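Local coordinates for copper homeostasis protein CutC (PDB 2BDQ) that probably binds copper ions and takes part in copper homeostasis in the cytoplasm, at residues Ile2-Phe6 and Ile21-Val25; Val33-Pro38 and Val59-Gly65; Leu98-Ile104 and Val129-Asp134; Ile139-Val143 and Tyr174-Ile179; Ile168-Val172 and Glu198-Lys202. All blocks are in the same frame, centred on the assembly; numbering follows the deposited sequence.

Interaction 1. Residues Ile2-Phe6 and Ile21-Val25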
# COMPACT_ATOMS: atom_id res chain seq x y z
N ILE A 2 -8.72 -12.22 -26.85
CA ILE A 2 -9.15 -11.49 -25.66
C ILE A 2 -7.90 -10.97 -24.95
O ILE A 2 -6.94 -11.71 -24.74
CB ILE A 2 -9.95 -12.39 -24.68
CG1 ILE A 2 -11.18 -12.95 -25.37
CG2 ILE A 2 -10.39 -11.58 -23.47
CD1 ILE A 2 -12.11 -11.89 -25.91
N LEU A 3 -7.92 -9.70 -24.57
CA LEU A 3 -6.80 -9.08 -23.88
C LEU A 3 -6.94 -9.36 -22.39
O LEU A 3 -7.96 -9.03 -21.79
CB LEU A 3 -6.80 -7.58 -24.17
CG LEU A 3 -5.58 -6.71 -23.85
CD1 LEU A 3 -5.67 -5.43 -24.69
CD2 LEU A 3 -5.53 -6.38 -22.36
N ARG A 4 -5.92 -9.97 -21.79
CA ARG A 4 -5.96 -10.28 -20.36
C ARG A 4 -5.09 -9.36 -19.52
O ARG A 4 -3.92 -9.13 -19.84
CB ARG A 4 -5.56 -11.73 -20.11
CG ARG A 4 -6.68 -12.73 -20.39
CD ARG A 4 -6.29 -14.15 -19.96
NE ARG A 4 -5.46 -14.82 -20.96
CZ ARG A 4 -5.03 -16.07 -20.85
NH1 ARG A 4 -4.28 -16.61 -21.80
NH2 ARG A 4 -5.35 -16.80 -19.77
N GLU A 5 -5.66 -8.85 -18.43
CA GLU A 5 -4.96 -7.96 -17.51
C GLU A 5 -4.80 -8.60 -16.14
O GLU A 5 -5.77 -9.00 -15.50
CB GLU A 5 -5.74 -6.65 -17.37
CG GLU A 5 -5.20 -5.70 -16.30
CD GLU A 5 -5.98 -4.39 -16.24
OE1 GLU A 5 -5.97 -3.64 -17.24
OE2 GLU A 5 -6.61 -4.10 -15.19
N PHE A 6 -3.56 -8.68 -15.68
CA PHE A 6 -3.29 -9.26 -14.38
C PHE A 6 -3.26 -8.19 -13.28
O PHE A 6 -2.58 -7.17 -13.41
CB PHE A 6 -1.97 -10.02 -14.42
CG PHE A 6 -1.54 -10.54 -13.09
CD1 PHE A 6 -0.40 -10.03 -12.47
CD2 PHE A 6 -2.27 -11.52 -12.44
CE1 PHE A 6 0.00 -10.50 -11.22
CE2 PHE A 6 -1.88 -12.00 -11.19
CZ PHE A 6 -0.74 -11.49 -10.58
N ILE A 21 0.58 -14.18 -23.06
CA ILE A 21 -0.76 -14.38 -22.50
C ILE A 21 -1.28 -13.17 -21.73
O ILE A 21 -2.48 -12.87 -21.76
CB ILE A 21 -0.78 -15.61 -21.57
CG1 ILE A 21 0.44 -15.60 -20.66
CG2 ILE A 21 -0.84 -16.90 -22.39
CD1 ILE A 21 0.57 -16.83 -19.78
N ILE A 22 -0.39 -12.47 -21.04
CA ILE A 22 -0.79 -11.28 -20.29
C ILE A 22 -0.20 -10.05 -20.95
O ILE A 22 1.02 -9.90 -21.03
CB ILE A 22 -0.31 -11.38 -18.83
CG1 ILE A 22 -1.09 -12.49 -18.12
CG2 ILE A 22 -0.49 -10.03 -18.13
CD1 ILE A 22 -0.71 -12.71 -16.68
N SER A 23 -1.06 -9.16 -21.43
CA SER A 23 -0.57 -7.97 -22.10
C SER A 23 -0.47 -6.74 -21.20
O SER A 23 0.26 -5.81 -21.50
CB SER A 23 -1.44 -7.66 -23.33
OG SER A 23 -2.81 -7.55 -22.99
N ARG A 24 -1.19 -6.75 -20.09
CA ARG A 24 -1.16 -5.61 -19.20
C ARG A 24 -1.35 -6.02 -17.75
O ARG A 24 -1.93 -7.07 -17.45
CB ARG A 24 -2.27 -4.64 -19.61
CG ARG A 24 -2.19 -3.25 -19.06
CD ARG A 24 -3.20 -2.37 -19.79
NE ARG A 24 -4.56 -2.83 -19.54
CZ ARG A 24 -5.50 -2.96 -20.48
NH1 ARG A 24 -5.24 -2.68 -21.75
NH2 ARG A 24 -6.71 -3.39 -20.14
N VAL A 25 -0.85 -5.20 -16.85
CA VAL A 25 -0.98 -5.48 -15.43
C VAL A 25 -1.47 -4.23 -14.73
O VAL A 25 -1.09 -3.11 -15.09
CB VAL A 25 0.38 -5.97 -14.83
CG1 VAL A 25 1.51 -5.31 -15.55
CG2 VAL A 25 0.45 -5.66 -13.35
O HOH W 1 -3.54 -10.65 -22.98

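Interaction 2. Residues Val33-Pro38 and Val59-Gly65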
# COMPACT_ATOMS: atom_id res chain seq x y z
N VAL A 33 -7.93 -4.45 0.57
CA VAL A 33 -8.93 -3.40 0.66
C VAL A 33 -9.43 -3.02 -0.74
O VAL A 33 -10.17 -2.05 -0.91
CB VAL A 33 -8.35 -2.17 1.42
CG1 VAL A 33 -7.42 -1.37 0.53
CG2 VAL A 33 -9.48 -1.31 1.94
N GLY A 34 -9.02 -3.81 -1.73
CA GLY A 34 -9.44 -3.56 -3.09
C GLY A 34 -8.37 -2.91 -3.96
O GLY A 34 -8.58 -2.70 -5.15
N GLY A 35 -7.24 -2.57 -3.34
CA GLY A 35 -6.15 -1.98 -4.09
C GLY A 35 -5.96 -0.48 -3.90
O GLY A 35 -6.90 0.29 -4.02
N THR A 36 -4.73 -0.08 -3.60
CA THR A 36 -4.42 1.33 -3.43
C THR A 36 -3.19 1.67 -4.26
O THR A 36 -2.59 0.80 -4.90
CB THR A 36 -4.13 1.71 -1.96
OG1 THR A 36 -2.98 0.98 -1.50
CG2 THR A 36 -5.32 1.39 -1.07
N THR A 37 -2.81 2.93 -4.24
CA THR A 37 -1.65 3.38 -4.97
C THR A 37 -0.41 2.78 -4.32
O THR A 37 -0.21 2.92 -3.11
CB THR A 37 -1.52 4.90 -4.93
OG1 THR A 37 -2.73 5.48 -5.44
CG2 THR A 37 -0.33 5.35 -5.77
N PRO A 38 0.43 2.09 -5.11
CA PRO A 38 1.67 1.47 -4.61
C PRO A 38 2.74 2.53 -4.32
O PRO A 38 2.60 3.68 -4.72
CB PRO A 38 2.06 0.53 -5.75
CG PRO A 38 1.56 1.25 -6.97
CD PRO A 38 0.21 1.77 -6.53
N VAL A 59 -1.44 2.02 -13.47
CA VAL A 59 -1.25 2.30 -12.05
C VAL A 59 -2.50 2.74 -11.31
O VAL A 59 -3.21 3.65 -11.74
CB VAL A 59 -0.14 3.36 -11.85
CG1 VAL A 59 0.03 3.67 -10.37
CG2 VAL A 59 1.17 2.85 -12.43
N MSE A 60 -2.76 2.08 -10.19
CA MSE A 60 -3.92 2.40 -9.35
C MSE A 60 -3.74 3.73 -8.62
O MSE A 60 -2.71 3.98 -7.99
CB MSE A 60 -4.15 1.29 -8.31
CG MSE A 60 -5.42 0.49 -8.54
SE MSE A 60 -6.99 1.54 -8.11
CE MSE A 60 -8.06 0.16 -7.27
N ILE A 61 -4.75 4.58 -8.73
CA ILE A 61 -4.73 5.87 -8.07
C ILE A 61 -5.91 5.86 -7.10
O ILE A 61 -7.04 6.20 -7.47
CB ILE A 61 -4.92 7.04 -9.07
CG1 ILE A 61 -3.85 6.99 -10.16
CG2 ILE A 61 -4.89 8.37 -8.31
CD1 ILE A 61 -2.43 7.23 -9.66
N ARG A 62 -5.64 5.46 -5.86
CA ARG A 62 -6.64 5.40 -4.80
C ARG A 62 -5.89 5.63 -3.49
O ARG A 62 -5.06 4.81 -3.10
CB ARG A 62 -7.32 4.03 -4.82
CG ARG A 62 -8.52 3.89 -3.91
CD ARG A 62 -9.15 2.53 -4.14
NE ARG A 62 -10.30 2.28 -3.27
CZ ARG A 62 -10.68 1.06 -2.90
NH1 ARG A 62 -10.00 -0.00 -3.31
NH2 ARG A 62 -11.73 0.91 -2.10
N PRO A 63 -6.18 6.74 -2.80
CA PRO A 63 -5.56 7.17 -1.53
C PRO A 63 -5.82 6.29 -0.31
O PRO A 63 -5.16 6.44 0.71
CB PRO A 63 -6.12 8.57 -1.35
CG PRO A 63 -7.52 8.39 -1.84
CD PRO A 63 -7.33 7.59 -3.12
N ARG A 64 -6.79 5.39 -0.42
CA ARG A 64 -7.13 4.47 0.66
C ARG A 64 -8.31 3.59 0.28
O ARG A 64 -8.87 3.71 -0.82
CB ARG A 64 -7.45 5.24 1.94
CG ARG A 64 -8.40 6.40 1.74
CD ARG A 64 -9.78 6.11 2.31
NE ARG A 64 -10.67 7.26 2.17
CZ ARG A 64 -11.90 7.19 1.67
NH1 ARG A 64 -12.39 6.02 1.27
NH2 ARG A 64 -12.65 8.28 1.54
N GLY A 65 -8.69 2.69 1.18
CA GLY A 65 -9.80 1.81 0.91
C GLY A 65 -11.12 2.43 1.35
O GLY A 65 -11.16 3.57 1.82
O HOH W 2 -12.36 -1.04 0.44

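Interaction 3. Residues Leu98-Ile104 and Val129-Asp134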
# COMPACT_ATOMS: atom_id res chain seq x y z
N LEU A 98 -16.74 9.13 -6.74
CA LEU A 98 -18.19 9.22 -6.72
C LEU A 98 -18.67 10.22 -5.70
O LEU A 98 -17.99 10.50 -4.72
CB LEU A 98 -18.82 7.87 -6.38
CG LEU A 98 -18.52 6.66 -7.26
CD1 LEU A 98 -19.24 5.46 -6.67
CD2 LEU A 98 -18.95 6.91 -8.70
N THR A 99 -19.87 10.75 -5.92
CA THR A 99 -20.49 11.71 -5.01
C THR A 99 -21.23 10.90 -3.95
O THR A 99 -21.40 9.69 -4.09
CB THR A 99 -21.52 12.61 -5.74
OG1 THR A 99 -22.58 11.78 -6.27
CG2 THR A 99 -20.86 13.36 -6.89
N SER A 100 -21.67 11.59 -2.89
CA SER A 100 -22.40 10.95 -1.81
C SER A 100 -23.65 10.22 -2.30
O SER A 100 -24.13 9.29 -1.65
CB SER A 100 -22.79 11.98 -0.75
OG SER A 100 -23.67 12.96 -1.29
N ASN A 101 -24.17 10.64 -3.45
CA ASN A 101 -25.35 10.00 -4.03
C ASN A 101 -24.99 8.92 -5.05
O ASN A 101 -25.81 8.54 -5.89
CB ASN A 101 -26.28 11.06 -4.65
CG ASN A 101 -25.52 12.15 -5.38
OD1 ASN A 101 -25.29 12.07 -6.59
ND2 ASN A 101 -25.11 13.18 -4.63
N ASN A 102 -23.76 8.44 -4.98
CA ASN A 102 -23.28 7.37 -5.85
C ASN A 102 -23.27 7.67 -7.34
O ASN A 102 -23.52 6.79 -8.16
CB ASN A 102 -24.10 6.11 -5.60
CG ASN A 102 -23.96 5.61 -4.19
OD1 ASN A 102 -24.90 5.04 -3.63
ND2 ASN A 102 -22.79 5.79 -3.61
N HIS A 103 -22.99 8.92 -7.68
CA HIS A 103 -22.92 9.32 -9.08
C HIS A 103 -21.50 9.74 -9.36
O HIS A 103 -20.73 10.00 -8.44
CB HIS A 103 -23.89 10.47 -9.34
CG HIS A 103 -25.32 10.04 -9.44
ND1 HIS A 103 -26.37 10.82 -9.02
CD2 HIS A 103 -25.87 8.89 -9.90
CE1 HIS A 103 -27.50 10.17 -9.21
NE2 HIS A 103 -27.23 9.00 -9.74
N ILE A 104 -21.14 9.78 -10.63
CA ILE A 104 -19.79 10.18 -10.99
C ILE A 104 -19.53 11.62 -10.60
O ILE A 104 -20.26 12.52 -11.00
CB ILE A 104 -19.54 10.01 -12.50
CG1 ILE A 104 -19.59 8.52 -12.85
CG2 ILE A 104 -18.20 10.62 -12.87
CD1 ILE A 104 -19.29 8.24 -14.29
N VAL A 129 -21.13 0.75 -8.24
CA VAL A 129 -21.88 1.36 -7.13
C VAL A 129 -22.95 2.31 -7.67
O VAL A 129 -23.92 2.63 -6.98
CB VAL A 129 -20.94 2.17 -6.18
CG1 VAL A 129 -21.75 2.83 -5.06
CG2 VAL A 129 -19.87 1.26 -5.61
N ILE A 130 -22.75 2.78 -8.90
CA ILE A 130 -23.68 3.68 -9.55
C ILE A 130 -25.04 2.97 -9.74
O ILE A 130 -25.09 1.81 -10.17
CB ILE A 130 -23.12 4.13 -10.92
CG1 ILE A 130 -21.78 4.84 -10.70
CG2 ILE A 130 -24.11 5.04 -11.64
CD1 ILE A 130 -21.14 5.34 -11.97
N PRO A 131 -26.15 3.65 -9.40
CA PRO A 131 -27.45 2.99 -9.58
C PRO A 131 -27.61 2.56 -11.04
O PRO A 131 -27.37 3.35 -11.95
CB PRO A 131 -28.45 4.07 -9.15
CG PRO A 131 -27.69 5.36 -9.30
CD PRO A 131 -26.31 4.99 -8.84
N LYS A 132 -28.00 1.30 -11.23
CA LYS A 132 -28.16 0.71 -12.56
C LYS A 132 -28.92 1.57 -13.56
O LYS A 132 -28.72 1.44 -14.77
CB LYS A 132 -28.83 -0.68 -12.46
CG LYS A 132 -28.12 -1.65 -11.50
CD LYS A 132 -26.61 -1.77 -11.78
CE LYS A 132 -25.85 -2.49 -10.64
NZ LYS A 132 -24.36 -2.53 -10.84
N SER A 133 -29.78 2.46 -13.07
CA SER A 133 -30.53 3.32 -13.97
C SER A 133 -29.67 4.46 -14.51
O SER A 133 -29.87 4.89 -15.64
CB SER A 133 -31.77 3.89 -13.26
OG SER A 133 -31.41 4.74 -12.19
N ASP A 134 -28.72 4.94 -13.70
CA ASP A 134 -27.83 6.04 -14.10
C ASP A 134 -26.52 5.52 -14.68
O ASP A 134 -25.59 6.28 -14.93
CB ASP A 134 -27.51 6.93 -12.90
CG ASP A 134 -28.75 7.43 -12.19
OD1 ASP A 134 -29.46 6.61 -11.57
OD2 ASP A 134 -29.03 8.65 -12.25

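Interaction 4. Residues Ile139-Val143 and Tyr174-Ile179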
# COMPACT_ATOMS: atom_id res chain seq x y z
N ILE A 139 -21.59 6.37 -18.47
CA ILE A 139 -20.71 6.01 -19.58
C ILE A 139 -20.49 7.23 -20.46
O ILE A 139 -19.35 7.56 -20.81
CB ILE A 139 -21.32 4.84 -20.40
CG1 ILE A 139 -21.21 3.54 -19.59
CG2 ILE A 139 -20.61 4.72 -21.74
CD1 ILE A 139 -21.85 2.32 -20.27
N ASP A 140 -21.58 7.91 -20.82
CA ASP A 140 -21.52 9.11 -21.64
C ASP A 140 -20.63 10.14 -20.97
O ASP A 140 -19.84 10.81 -21.62
CB ASP A 140 -22.92 9.70 -21.84
CG ASP A 140 -23.78 8.86 -22.77
OD1 ASP A 140 -25.02 8.91 -22.64
OD2 ASP A 140 -23.22 8.17 -23.65
N GLN A 141 -20.76 10.27 -19.65
CA GLN A 141 -19.96 11.22 -18.89
C GLN A 141 -18.49 10.82 -18.92
O GLN A 141 -17.62 11.68 -19.04
CB GLN A 141 -20.42 11.29 -17.44
CG GLN A 141 -21.76 11.98 -17.24
CD GLN A 141 -22.24 11.85 -15.81
OE1 GLN A 141 -23.18 12.52 -15.40
NE2 GLN A 141 -21.59 10.98 -15.04
N LEU A 142 -18.22 9.52 -18.82
CA LEU A 142 -16.83 9.06 -18.85
C LEU A 142 -16.23 9.30 -20.23
O LEU A 142 -15.04 9.61 -20.35
CB LEU A 142 -16.75 7.58 -18.49
CG LEU A 142 -17.05 7.25 -17.03
CD1 LEU A 142 -16.95 5.75 -16.83
CD2 LEU A 142 -16.08 7.99 -16.11
N VAL A 143 -17.05 9.16 -21.27
CA VAL A 143 -16.59 9.39 -22.63
C VAL A 143 -16.26 10.88 -22.77
O VAL A 143 -15.24 11.25 -23.36
CB VAL A 143 -17.69 9.02 -23.67
CG1 VAL A 143 -17.27 9.48 -25.07
CG2 VAL A 143 -17.91 7.51 -23.66
N TYR A 174 -24.37 -0.11 -25.47
CA TYR A 174 -24.58 1.31 -25.28
C TYR A 174 -23.27 2.08 -25.43
O TYR A 174 -23.28 3.19 -25.94
CB TYR A 174 -25.19 1.58 -23.90
CG TYR A 174 -25.58 3.02 -23.67
CD1 TYR A 174 -24.68 3.92 -23.09
CD2 TYR A 174 -26.83 3.49 -24.05
CE1 TYR A 174 -25.03 5.25 -22.89
CE2 TYR A 174 -27.19 4.81 -23.86
CZ TYR A 174 -26.29 5.69 -23.27
OH TYR A 174 -26.65 7.01 -23.06
N ALA A 175 -22.17 1.48 -25.00
CA ALA A 175 -20.85 2.12 -25.12
C ALA A 175 -20.54 2.34 -26.59
O ALA A 175 -19.88 3.30 -26.96
CB ALA A 175 -19.77 1.24 -24.48
N ASN A 176 -21.03 1.43 -27.43
CA ASN A 176 -20.85 1.52 -28.88
C ASN A 176 -19.44 1.93 -29.31
O ASN A 176 -19.26 2.88 -30.07
CB ASN A 176 -21.88 2.51 -29.43
CG ASN A 176 -21.95 2.53 -30.94
OD1 ASN A 176 -21.87 1.48 -31.59
ND2 ASN A 176 -22.11 3.72 -31.50
N ASN A 177 -18.45 1.21 -28.80
CA ASN A 177 -17.04 1.44 -29.13
C ASN A 177 -16.48 2.81 -28.80
O ASN A 177 -15.38 3.14 -29.24
CB ASN A 177 -16.81 1.12 -30.61
CG ASN A 177 -17.07 -0.33 -30.93
OD1 ASN A 177 -16.42 -1.23 -30.38
ND2 ASN A 177 -18.02 -0.57 -31.82
N ARG A 178 -17.23 3.61 -28.05
CA ARG A 178 -16.75 4.95 -27.69
C ARG A 178 -15.78 4.83 -26.52
O ARG A 178 -14.98 5.73 -26.25
CB ARG A 178 -17.91 5.85 -27.29
CG ARG A 178 -18.85 6.22 -28.44
CD ARG A 178 -19.99 7.04 -27.90
NE ARG A 178 -20.80 6.25 -26.99
CZ ARG A 178 -21.49 6.74 -25.96
NH1 ARG A 178 -22.20 5.93 -25.20
NH2 ARG A 178 -21.44 8.04 -25.69
N ILE A 179 -15.87 3.70 -25.82
CA ILE A 179 -15.00 3.45 -24.69
C ILE A 179 -14.99 1.95 -24.42
O ILE A 179 -16.02 1.29 -24.55
CB ILE A 179 -15.51 4.22 -23.44
CG1 ILE A 179 -14.51 4.05 -22.30
CG2 ILE A 179 -16.88 3.72 -23.04
CD1 ILE A 179 -14.77 4.98 -21.14

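Interaction 5. Residues Ile168-Val172 and Glu198-Lys202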
# COMPACT_ATOMS: atom_id res chain seq x y z
N ILE A 168 -24.18 -6.46 -18.50
CA ILE A 168 -22.87 -6.12 -19.06
C ILE A 168 -22.96 -5.98 -20.57
O ILE A 168 -22.33 -5.10 -21.15
CB ILE A 168 -21.82 -7.18 -18.67
CG1 ILE A 168 -21.60 -7.14 -17.15
CG2 ILE A 168 -20.50 -6.91 -19.38
CD1 ILE A 168 -20.60 -8.16 -16.62
N LYS A 169 -23.77 -6.82 -21.21
CA LYS A 169 -23.90 -6.73 -22.66
C LYS A 169 -24.60 -5.45 -23.06
O LYS A 169 -24.26 -4.82 -24.08
CB LYS A 169 -24.64 -7.93 -23.24
CG LYS A 169 -24.60 -7.92 -24.77
CD LYS A 169 -24.82 -9.28 -25.40
CE LYS A 169 -26.29 -9.65 -25.44
NZ LYS A 169 -26.54 -10.80 -26.34
N ALA A 170 -25.58 -5.05 -22.27
CA ALA A 170 -26.33 -3.82 -22.54
C ALA A 170 -25.39 -2.61 -22.46
O ALA A 170 -25.53 -1.65 -23.23
CB ALA A 170 -27.48 -3.67 -21.55
N LEU A 171 -24.44 -2.66 -21.52
CA LEU A 171 -23.48 -1.57 -21.34
C LEU A 171 -22.52 -1.51 -22.52
O LEU A 171 -22.16 -0.42 -22.98
CB LEU A 171 -22.71 -1.75 -20.03
CG LEU A 171 -23.55 -1.56 -18.76
CD1 LEU A 171 -22.70 -1.78 -17.51
CD2 LEU A 171 -24.14 -0.16 -18.76
N VAL A 172 -22.10 -2.67 -22.99
CA VAL A 172 -21.20 -2.75 -24.13
C VAL A 172 -21.87 -2.20 -25.38
O VAL A 172 -21.27 -1.44 -26.14
CB VAL A 172 -20.79 -4.19 -24.42
CG1 VAL A 172 -19.99 -4.25 -25.71
CG2 VAL A 172 -19.98 -4.74 -23.27
N GLU A 198 -20.18 -13.95 -24.58
CA GLU A 198 -21.61 -13.73 -24.36
C GLU A 198 -21.97 -12.27 -24.11
O GLU A 198 -23.14 -11.91 -24.13
CB GLU A 198 -22.09 -14.57 -23.17
CG GLU A 198 -21.94 -16.07 -23.36
CD GLU A 198 -22.77 -16.61 -24.52
OE1 GLU A 198 -22.21 -17.38 -25.33
OE2 GLU A 198 -23.96 -16.27 -24.62
N THR A 199 -20.96 -11.43 -23.90
CA THR A 199 -21.22 -10.02 -23.64
C THR A 199 -20.64 -9.09 -24.69
O THR A 199 -21.09 -7.95 -24.84
CB THR A 199 -20.63 -9.59 -22.27
OG1 THR A 199 -19.22 -9.84 -22.27
CG2 THR A 199 -21.29 -10.37 -21.13
N GLY A 200 -19.65 -9.58 -25.43
CA GLY A 200 -19.02 -8.76 -26.44
C GLY A 200 -17.80 -8.05 -25.87
O GLY A 200 -17.19 -7.23 -26.55
N VAL A 201 -17.46 -8.35 -24.62
CA VAL A 201 -16.29 -7.74 -23.97
C VAL A 201 -15.02 -8.39 -24.51
O VAL A 201 -15.00 -9.60 -24.73
CB VAL A 201 -16.35 -7.95 -22.43
CG1 VAL A 201 -15.06 -7.47 -21.78
CG2 VAL A 201 -17.55 -7.19 -21.85
N LYS A 202 -13.98 -7.60 -24.74
CA LYS A 202 -12.72 -8.13 -25.27
C LYS A 202 -11.54 -8.02 -24.30
O LYS A 202 -10.40 -8.31 -24.68
CB LYS A 202 -12.34 -7.42 -26.57
CG LYS A 202 -13.37 -7.56 -27.68
CD LYS A 202 -14.35 -6.41 -27.65
CE LYS A 202 -13.93 -5.29 -28.61
NZ LYS A 202 -12.51 -4.86 -28.45
O HOH W 3 -25.95 -12.56 -24.16

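Interaction 1. Residues Ile2-Phe6 and Ile21-Val25
The two segments run side by side in parallel register only at their later ends. Glu5 pairs with Arg24 and Phe6 with Val25, their CA atoms 4.8 and 4.6 Å apart. Phe6 N donates to Arg24 O at 2.9 Å. One step earlier, Ser23 N donates to Arg4 O at 3.3 Å. Before that the chains diverge, and a water accepts from Arg4 N (2.7 Å) and donates to Ile21 O (2.7 Å). The paired parts belong to strands 3-9 and 24-28, the first two, neighbouring strands of a closed eight-stranded parallel barrel, the TIM-barrel fold of the CutC family. Glu5 and Arg24 point to the same face of the sheet. There Glu5 OE1 takes bonds from Arg24 NE (2.8 Å) and Arg24 NH2 (3.0 Å), a salt bridge. Glu5 OE2 is hydrogen-bonded to His205, and Arg24 also reaches Gln203. Leu3 CD2 lies over one face of the Arg24 guanidinium, 3.8 Å from Arg24 NH1. On the other face of the sheet, Phe6 CB packs against Ile22 CD1 at 3.7 Å.

Interaction 2. Residues Val33-Pro38 and Val59-Gly65
In this (beta/alpha)8 barrel, the loop between strand 24-28 and helix 40-52 lies across the C-terminal end of the next strand, 56-60, and the loop that follows it. Backbone and side-chain hydrogen bonds fix the middle of the contact. Thr37 N donates to Arg62 O at 3.1 Å. In return, Arg62 N donates to Thr37 OG1 at 2.9 Å. Thr37 thus pairs with Arg62 through both its backbone and its hydroxyl. The arginine head forms the second polar group. Arg62 NH1 donates to Gly35 O at 3.2 Å and, weakly, to Val33 O at 3.2 Å, while Arg62 NH2 bonds to Gly66 O. The glycines suit a tight fit. A CB on Gly34 would hit the Arg62 side chain, and one on Gly65 the Val33 side chain. The positive phi of Gly34 and Gly35, near 104°, by itself calls for glycine. Among apolar side chains, Pro38 CD meets Val59 CG1 at 4.3 Å. The selenomethionine Met60 sets its CE against the backbone, 3.5 Å from Gly35 O. The second subunit adjoins this region, where its Asp29 hydrogen-bonds Thr36 OG1. At the far end of the loop, Val33 CG2 rests 3.3 Å from Gly65 CA.

Interaction 3. Residues Leu98-Ile104 and Val129-Asp134
Ile130 is the main bump of this contact. Its side chain fits between Leu98 and Ile104, with Ile130 CG1 4.0 Å from Leu98 CD2 and Ile130 CD1 3.6 Å from Ile104 CG1. Leu98 also meets Val129, its CD1 3.7 Å from Val129 CB. The type I turn from Thr99 to Asn102 projects beyond the contact. It brings Asn102 back against the other loop, where Asn102 ND2 lies 3.5 Å from Val129 CG1. Both segments are loops that lead from a barrel strand into a helix, 106-116 and 135-144. They are consecutive beta-to-alpha loops of the TIM barrel and so lie at the C-terminal ends of the strands. The Asn102 carbonyl fits against the backbone bend at Ile130 and Pro131. Ile130 CA makes a CA-H...O contact to Asn102 O at 3.4 Å, and Pro131 CD is also 3.4 Å from Asn102 O. The end of the His103 side chain reaches the proline ring, with His103 NE2 3.7 Å from Pro131 CG. The same His103 NE2 lies 3.1 Å from Asp134 OD2.

Interaction 4. Residues Ile139-Val143 and Tyr174-Ile179
Asp140 holds two side chains of 174-179 at once. Arg178 NH2 and Arg178 NH1 donate to Asp140 OD2 at 2.7 and 2.9 Å, a salt bridge. Tyr174 OH donates to Asp140 OD1 at a short 2.5 Å. The contact joins two successive outer helices of the TIM barrel, 135-144 and 165-175, near the end of the latter. There the chain leaves the helix at Asn176, with positive phi, and reverses through a type I' turn from Ala175 to Arg178 before strand 180-183. The guanidinium folds back over this turn. Arg178 NH1 donates to Tyr174 O at 3.0 Å and Arg178 NE to Ala175 O at 3.1 Å, which fixes the arginine to its own helix end as well as to Asp140. Val143 CG2 lies over one face of the guanidinium. Toward the barrel strands, Ile139, Leu142 and Ile179 pack together and onto Ile150 of strand 149-152. Ile139 CG2 and Val143 CG2 approach Ile179 CG2 to 4.1 and 4.0 Å.

Interaction 5. Residues Ile168-Val172 and Glu198-Lys202
A lysine side chain reaches the end of the neighbouring helix through water. Lys169 NZ donates to a water at 2.9 Å, and the same water donates to Glu198 O at 2.9 Å. The two backbones also come very close, with the CA atoms of Lys169 and Thr199 only 4.4 Å apart. The alkyl part of the lysine lies along the other backbone: Lys169 CD is 3.4 Å from Glu198 O and Lys169 CG 3.5 Å from Thr199 O. The contact joins the last two consecutive outer helices of the TIM barrel, 165-175 and 192-199, just before the final strand, 203-206. Gly200 is the first residue to leave helical geometry, and its phi of 93° calls for glycine. Thr199 OG1 accepts from Val201 N at 3.3 Å, an ST turn, and is also bonded to Ile195 O. Val201, which follows, is buried. Val201 CG2 meets Ile168 CG2 at 3.9 Å and Val172 CG2 at 3.7 Å, and the valine also packs on Ile181 and Val183 of strand 180-183. Direct contact between the two segments is therefore van der Waals in kind, and the polar link at its exposed edge depends on the bridging water.

How the interactions relate
All five contacts join parts of one TIM barrel. Interactions 1 and 2 share the sheet through neighbouring strands 24-28 and 56-60, with centres about 20 Å apart. Interaction 5 touches interaction 1 where the barrel closes, with Leu3 N 2.8 Å from Lys202 O, a probable hydrogen bond. Interactions 4 and 5 both use helix 165-175, their centres about 12 Å apart, and Ile139 CD1 touches Leu171 CD2 at 3.7 Å. Interaction 3 reaches interaction 4 where Ile104 CD1 packs on Leu142 CG at 3.7 Å. Interaction 2 lies across the chain's centre from interactions 4 and 5 and meets the second subunit.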